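Local atomic coordinates of FdxN element excision controlling factor protein (Anabaena variabilis, PDB entry 2OKF), a protein that probably binds nucleic acid as an XisH-type factor controlling excision of the fdxN element, the site-specific recombination that rearranges nitrogen-fixation genes in cyanobacteria. Residues A48-S62 / L87-P101. Sequence-based numbering, arbitrary orientation. Where two conformers were deposited one is given.
Sequences AAERQGQKIAVEVKS and LRKVEPDRVLYLAVP. With EDO (1,2-ethanediol), chain G.
Strands 54-60 and 94-101 pair in parallel, from Ile56 beside Val95 to Val60 beside Ala99, as the two strands of a beta-alpha-beta unit whose crossover is helix 69-90; both belong to the central mixed sheet of this PDDEXK-clan fold. The Arg94 side chain reaches across strand 54-60. With CG anti to the backbone N (chi1 -176°) and a bend at chi3, it passes over the Ile56 carbonyl, and Arg94 NH1 donates to Ile56 O at 2.9 Å, from the opposite face of that carbonyl to Ala49 N of the 48-51/54-60 hairpin. Lys55 CB lies over one face of the guanidinium, toward the rim, 3.6 Å from Arg94 NH1, and Ala48 CB over the opposite face. Glu91, in the turn leading to Arg94, is gripped side-on: Arg94 NE reaches Glu91 OE1 at 2.8 Å and NH2 reaches OE2, both from above the carboxylate plane. With an alanine here in place of Arg94, Glu91 would probably lose its two-nitrogen partner and a gap would open between Ala48 and Lys55. On the sheet face that carries Arg94, Ala57 CB packs on Leu96 CD1 and Leu87 CD1. On the opposite sheet face Ile56 CG2 lies 3.8 Å from Tyr97 CE1, the side chains crossing at about a right angle, while Tyr97 OH bonds to Asn140. Back on the Arg94 side, Leu98 CD1 lies 3.5 Å from Glu59 OE2 and also meets Lys61 CG; Lys61 then bends at chi2 (-67°), and Lys61 NZ bonds to Gln79 and to ethanediol O1, the latter at 3.2 Å.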
loop_
_atom_site.group_PDB
_atom_site.type_symbol
_atom_site.label_atom_id
_atom_site.label_comp_id
_atom_site.label_asym_id
_atom_site.label_seq_id
_atom_site.Cartn_x
_atom_site.Cartn_y
_atom_site.Cartn_z
ATOM N N ALA A 48 -6.170 -14.809 12.287
ATOM C CA ALA A 48 -6.901 -15.794 11.492
ATOM C C ALA A 48 -8.077 -16.244 12.366
ATOM O O ALA A 48 -7.903 -16.539 13.556
ATOM C CB ALA A 48 -6.064 -16.987 11.171
ATOM N N ALA A 49 -9.268 -16.329 11.782
ATOM C CA ALA A 49 -10.424 -16.770 12.524
ATOM C C ALA A 49 -11.349 -17.496 11.607
ATOM O O ALA A 49 -11.230 -17.431 10.371
ATOM C CB ALA A 49 -11.151 -15.579 13.165
ATOM N N GLU A 50 -12.272 -18.230 12.221
ATOM C CA GLU A 50 -13.265 -18.919 11.425
ATOM C C GLU A 50 -14.566 -19.083 12.149
ATOM O O GLU A 50 -14.609 -18.990 13.363
ATOM C CB GLU A 50 -12.756 -20.278 10.934
ATOM C CG GLU A 50 -12.512 -21.266 11.967
ATOM C CD GLU A 50 -12.053 -22.563 11.303
ATOM O OE1 GLU A 50 -10.894 -22.612 10.845
ATOM O OE2 GLU A 50 -12.861 -23.525 11.224
ATOM N N ARG A 51 -15.641 -19.266 11.382
ATOM C CA ARG A 51 -16.961 -19.473 11.972
ATOM C C ARG A 51 -17.791 -20.278 11.000
ATOM O O ARG A 51 -17.975 -19.853 9.853
ATOM C CB ARG A 51 -17.616 -18.108 12.248
ATOM C CG ARG A 51 -18.871 -18.183 13.132
ATOM C CD ARG A 51 -19.393 -16.774 13.441
ATOM N NE ARG A 51 -19.921 -16.172 12.221
ATOM C CZ ARG A 51 -20.730 -15.126 12.199
ATOM N NH1 ARG A 51 -21.112 -14.532 13.356
ATOM N NH2 ARG A 51 -21.156 -14.704 11.037
ATOM N N GLN A 52 -18.318 -21.409 11.473
ATOM C CA GLN A 52 -19.124 -22.275 10.635
ATOM C C GLN A 52 -18.410 -22.545 9.311
ATOM O O GLN A 52 -18.996 -22.442 8.229
ATOM C CB GLN A 52 -20.488 -21.619 10.420
ATOM C CG GLN A 52 -21.618 -22.599 10.158
ATOM C CD GLN A 52 -22.968 -21.911 10.135
ATOM O OE1 GLN A 52 -23.055 -20.728 9.808
ATOM N NE2 GLN A 52 -24.022 -22.654 10.454
ATOM N N GLY A 53 -17.127 -22.852 9.406
ATOM C CA GLY A 53 -16.332 -23.128 8.219
ATOM C C GLY A 53 -15.887 -21.982 7.337
ATOM O O GLY A 53 -15.086 -22.218 6.431
ATOM N N GLN A 54 -16.410 -20.767 7.581
ATOM C CA GLN A 54 -16.006 -19.586 6.813
ATOM C C GLN A 54 -14.738 -19.054 7.468
ATOM O O GLN A 54 -14.712 -18.793 8.644
ATOM C CB GLN A 54 -17.104 -18.530 6.769
ATOM C CG GLN A 54 -18.468 -19.117 6.381
ATOM C CD GLN A 54 -18.391 -20.088 5.214
ATOM O OE1 GLN A 54 -18.845 -21.236 5.310
ATOM N NE2 GLN A 54 -17.797 -19.651 4.120
ATOM N N LYS A 55 -13.674 -18.945 6.669
ATOM C CA LYS A 55 -12.341 -18.527 7.144
ATOM C C LYS A 55 -12.024 -17.107 6.754
ATOM O O LYS A 55 -12.290 -16.677 5.636
ATOM C CB LYS A 55 -11.261 -19.448 6.520
ATOM C CG LYS A 55 -11.320 -20.893 6.999
ATOM C CD LYS A 55 -10.270 -21.749 6.275
ATOM C CE LYS A 55 -10.351 -23.191 6.714
ATOM N NZ LYS A 55 -9.471 -24.057 5.891
ATOM N N ILE A 56 -11.452 -16.369 7.692
ATOM C CA ILE A 56 -11.055 -14.981 7.486
ATOM C C ILE A 56 -9.668 -14.688 8.044
ATOM O O ILE A 56 -9.143 -15.423 8.860
ATOM C CB ILE A 56 -12.061 -13.969 8.094
ATOM C CG1 ILE A 56 -12.048 -14.042 9.616
ATOM C CG2 ILE A 56 -13.446 -14.227 7.553
ATOM C CD1 ILE A 56 -12.875 -12.979 10.268
ATOM N N ALA A 57 -9.087 -13.600 7.536
ATOM C CA ALA A 57 -7.862 -13.027 8.064
ATOM C C ALA A 57 -8.180 -11.562 8.292
ATOM O O ALA A 57 -8.878 -10.954 7.509
ATOM C CB ALA A 57 -6.689 -13.173 7.089
ATOM N N VAL A 58 -7.704 -11.002 9.398
ATOM C CA VAL A 58 -7.998 -9.636 9.727
ATOM C C VAL A 58 -6.728 -8.868 9.990
ATOM O O VAL A 58 -5.920 -9.233 10.847
ATOM C CB VAL A 58 -8.896 -9.535 10.989
ATOM C CG1 VAL A 58 -9.231 -8.076 11.274
ATOM C CG2 VAL A 58 -10.156 -10.340 10.783
ATOM N N GLU A 59 -6.586 -7.793 9.205
ATOM C CA GLU A 59 -5.518 -6.783 9.292
ATOM C C GLU A 59 -6.004 -5.665 10.216
ATOM O O GLU A 59 -6.887 -4.905 9.858
ATOM C CB GLU A 59 -5.155 -6.264 7.925
ATOM C CG GLU A 59 -4.179 -5.106 7.940
ATOM C CD GLU A 59 -3.968 -4.520 6.590
ATOM O OE1 GLU A 59 -4.243 -5.192 5.587
ATOM O OE2 GLU A 59 -3.509 -3.342 6.503
ATOM N N VAL A 60 -5.468 -5.634 11.433
ATOM C CA VAL A 60 -5.921 -4.654 12.413
ATOM C C VAL A 60 -5.213 -3.334 12.332
ATOM O O VAL A 60 -4.015 -3.305 12.423
ATOM C CB VAL A 60 -5.810 -5.188 13.858
ATOM C CG1 VAL A 60 -6.331 -4.146 14.854
ATOM C CG2 VAL A 60 -6.591 -6.459 13.982
ATOM N N LYS A 61 -6.003 -2.255 12.235
ATOM C CA LYS A 61 -5.512 -0.870 12.251
ATOM C C LYS A 61 -6.289 -0.040 13.272
ATOM O O LYS A 61 -7.508 -0.267 13.530
ATOM C CB LYS A 61 -5.589 -0.230 10.864
ATOM C CG LYS A 61 -4.713 -0.946 9.851
ATOM C CD LYS A 61 -3.266 -0.770 10.201
ATOM C CE LYS A 61 -2.362 -1.616 9.351
ATOM N NZ LYS A 61 -0.960 -1.243 9.544
ATOM N N SER A 62 -5.584 0.877 13.904
ATOM C CA SER A 62 -6.189 1.746 14.926
ATOM C C SER A 62 -6.318 3.195 14.456
ATOM O O SER A 62 -7.107 3.945 15.017
ATOM C CB SER A 62 -5.330 1.705 16.164
ATOM O OG SER A 62 -4.006 2.062 15.815
ATOM N N LEU A 87 -2.339 -14.475 0.214
ATOM C CA LEU A 87 -3.339 -15.447 0.659
ATOM C C LEU A 87 -3.991 -16.191 -0.518
ATOM O O LEU A 87 -4.316 -17.352 -0.387
ATOM C CB LEU A 87 -4.412 -14.776 1.527
ATOM C CG LEU A 87 -3.887 -14.443 2.905
ATOM C CD1 LEU A 87 -4.876 -13.489 3.641
ATOM C CD2 LEU A 87 -3.728 -15.737 3.749
ATOM N N ARG A 88 -4.201 -15.519 -1.645
ATOM C CA ARG A 88 -4.749 -16.188 -2.806
ATOM C C ARG A 88 -3.939 -17.416 -3.166
ATOM O O ARG A 88 -4.482 -18.420 -3.572
ATOM C CB ARG A 88 -4.746 -15.304 -4.058
ATOM C CG ARG A 88 -5.764 -14.325 -4.125
ATOM C CD ARG A 88 -5.728 -13.632 -5.495
ATOM N NE ARG A 88 -6.471 -12.432 -5.283
ATOM C CZ ARG A 88 -6.303 -11.310 -5.948
ATOM N NH1 ARG A 88 -5.427 -11.169 -6.943
ATOM N NH2 ARG A 88 -7.088 -10.286 -5.596
ATOM N N LYS A 89 -2.616 -17.289 -3.056
ATOM C CA LYS A 89 -1.676 -18.316 -3.456
ATOM C C LYS A 89 -1.247 -19.268 -2.336
ATOM O O LYS A 89 -0.463 -20.210 -2.585
ATOM C CB LYS A 89 -0.466 -17.625 -4.078
ATOM C CG LYS A 89 -0.824 -16.686 -5.255
ATOM C CD LYS A 89 -1.268 -17.416 -6.486
ATOM C CE LYS A 89 -1.497 -16.448 -7.659
ATOM N NZ LYS A 89 -2.792 -15.643 -7.549
ATOM N N VAL A 90 -1.818 -19.104 -1.146
ATOM C CA VAL A 90 -1.489 -19.938 -0.002
ATOM C C VAL A 90 -2.737 -20.539 0.686
ATOM O O VAL A 90 -2.808 -21.732 0.956
ATOM C CB VAL A 90 -0.645 -19.146 1.012
ATOM C CG1 VAL A 90 -0.324 -20.031 2.203
ATOM C CG2 VAL A 90 0.641 -18.709 0.367
ATOM N N GLU A 91 -3.719 -19.696 0.976
ATOM C CA GLU A 91 -4.941 -20.134 1.611
ATOM C C GLU A 91 -6.119 -19.379 0.944
ATOM O O GLU A 91 -6.688 -18.414 1.469
ATOM C CB GLU A 91 -4.844 -19.893 3.116
ATOM C CG GLU A 91 -5.835 -20.696 3.881
ATOM C CD GLU A 91 -5.645 -20.584 5.366
ATOM O OE1 GLU A 91 -4.878 -19.667 5.817
ATOM O OE2 GLU A 91 -6.273 -21.431 6.037
ATOM N N PRO A 92 -6.487 -19.839 -0.247
ATOM C CA PRO A 92 -7.454 -19.129 -1.052
ATOM C C PRO A 92 -8.873 -19.097 -0.533
ATOM O O PRO A 92 -9.655 -18.312 -1.047
ATOM C CB PRO A 92 -7.400 -19.905 -2.383
ATOM C CG PRO A 92 -6.977 -21.249 -2.024
ATOM C CD PRO A 92 -5.986 -21.046 -0.930
ATOM N N ASP A 93 -9.174 -19.898 0.491
ATOM C CA ASP A 93 -10.492 -19.810 1.089
ATOM C C ASP A 93 -10.564 -18.853 2.259
ATOM O O ASP A 93 -11.643 -18.673 2.827
ATOM C CB ASP A 93 -10.962 -21.193 1.517
ATOM C CG ASP A 93 -11.222 -22.083 0.324
ATOM O OD1 ASP A 93 -11.992 -21.653 -0.562
ATOM O OD2 ASP A 93 -10.677 -23.199 0.266
ATOM N N ARG A 94 -9.456 -18.225 2.616
ATOM C CA ARG A 94 -9.425 -17.322 3.755
ATOM C C ARG A 94 -9.488 -15.920 3.255
ATOM O O ARG A 94 -8.560 -15.409 2.581
ATOM C CB ARG A 94 -8.193 -17.566 4.614
ATOM C CG ARG A 94 -8.189 -16.714 5.836
ATOM C CD ARG A 94 -7.006 -17.001 6.776
ATOM N NE ARG A 94 -6.927 -18.391 7.182
ATOM C CZ ARG A 94 -7.713 -18.950 8.088
ATOM N NH1 ARG A 94 -8.642 -18.267 8.766
ATOM N NH2 ARG A 94 -7.538 -20.232 8.394
ATOM N N VAL A 95 -10.582 -15.244 3.590
ATOM C CA VAL A 95 -10.854 -13.903 3.083
ATOM C C VAL A 95 -10.305 -12.831 4.002
ATOM O O VAL A 95 -10.584 -12.820 5.182
ATOM C CB VAL A 95 -12.370 -13.713 2.892
ATOM C CG1 VAL A 95 -12.709 -12.350 2.374
ATOM C CG2 VAL A 95 -12.895 -14.782 1.932
ATOM N N LEU A 96 -9.557 -11.891 3.424
ATOM C CA LEU A 96 -8.939 -10.797 4.179
ATOM C C LEU A 96 -9.823 -9.573 4.343
ATOM O O LEU A 96 -10.434 -9.090 3.371
ATOM C CB LEU A 96 -7.669 -10.358 3.460
ATOM C CG LEU A 96 -6.835 -9.292 4.138
ATOM C CD1 LEU A 96 -6.252 -9.784 5.426
ATOM C CD2 LEU A 96 -5.751 -8.804 3.204
ATOM N N TYR A 97 -9.839 -9.074 5.583
ATOM C CA TYR A 97 -10.554 -7.848 5.938
ATOM C C TYR A 97 -9.599 -6.853 6.605
ATOM O O TYR A 97 -8.751 -7.271 7.396
ATOM C CB TYR A 97 -11.715 -8.149 6.933
ATOM C CG TYR A 97 -12.810 -8.920 6.308
ATOM C CD1 TYR A 97 -12.699 -10.312 6.199
ATOM C CD2 TYR A 97 -13.937 -8.299 5.765
ATOM C CE1 TYR A 97 -13.656 -11.049 5.560
ATOM C CE2 TYR A 97 -14.907 -9.049 5.111
ATOM C CZ TYR A 97 -14.757 -10.417 5.005
ATOM O OH TYR A 97 -15.728 -11.191 4.366
ATOM N N LEU A 98 -9.788 -5.576 6.303
ATOM C CA LEU A 98 -9.106 -4.471 7.015
ATOM C C LEU A 98 -10.022 -4.097 8.155
ATOM O O LEU A 98 -11.152 -3.640 7.931
ATOM C CB LEU A 98 -8.861 -3.290 6.106
ATOM C CG LEU A 98 -8.251 -2.068 6.754
ATOM C CD1 LEU A 98 -6.837 -2.360 7.190
ATOM C CD2 LEU A 98 -8.289 -0.930 5.771
ATOM N N ALA A 99 -9.530 -4.211 9.383
ATOM C CA ALA A 99 -10.332 -3.815 10.568
ATOM C C ALA A 99 -10.072 -2.334 10.867
ATOM O O ALA A 99 -8.940 -1.933 11.025
ATOM C CB ALA A 99 -9.971 -4.661 11.772
ATOM N N VAL A 100 -11.136 -1.548 10.900
ATOM C CA VAL A 100 -11.111 -0.101 11.049
ATOM C C VAL A 100 -11.993 0.296 12.267
ATOM O O VAL A 100 -13.120 -0.164 12.329
ATOM C CB VAL A 100 -11.795 0.498 9.746
ATOM C CG1 VAL A 100 -11.789 2.013 9.717
ATOM C CG2 VAL A 100 -11.152 -0.036 8.456
ATOM N N PRO A 101 -11.543 1.176 13.133
ATOM C CA PRO A 101 -12.471 1.685 14.158
ATOM C C PRO A 101 -13.649 2.444 13.563
ATOM O O PRO A 101 -13.549 3.066 12.503
ATOM C CB PRO A 101 -11.584 2.628 14.974
ATOM C CG PRO A 101 -10.223 2.123 14.788
ATOM C CD PRO A 101 -10.170 1.686 13.370
HETATM C C1 EDO G . 1.192 -1.829 12.557
HETATM O O1 EDO G . 1.195 -2.702 11.420
HETATM C C2 EDO G . -0.242 -1.412 12.862
HETATM O O2 EDO G . -0.319 0.009 12.906
HETATM O O HOH W 1 -9.335 -20.432 10.618
HETATM O O HOH W 2 -13.955 -19.496 3.798
HETATM O O HOH W 3 -7.436 -23.424 8.246
#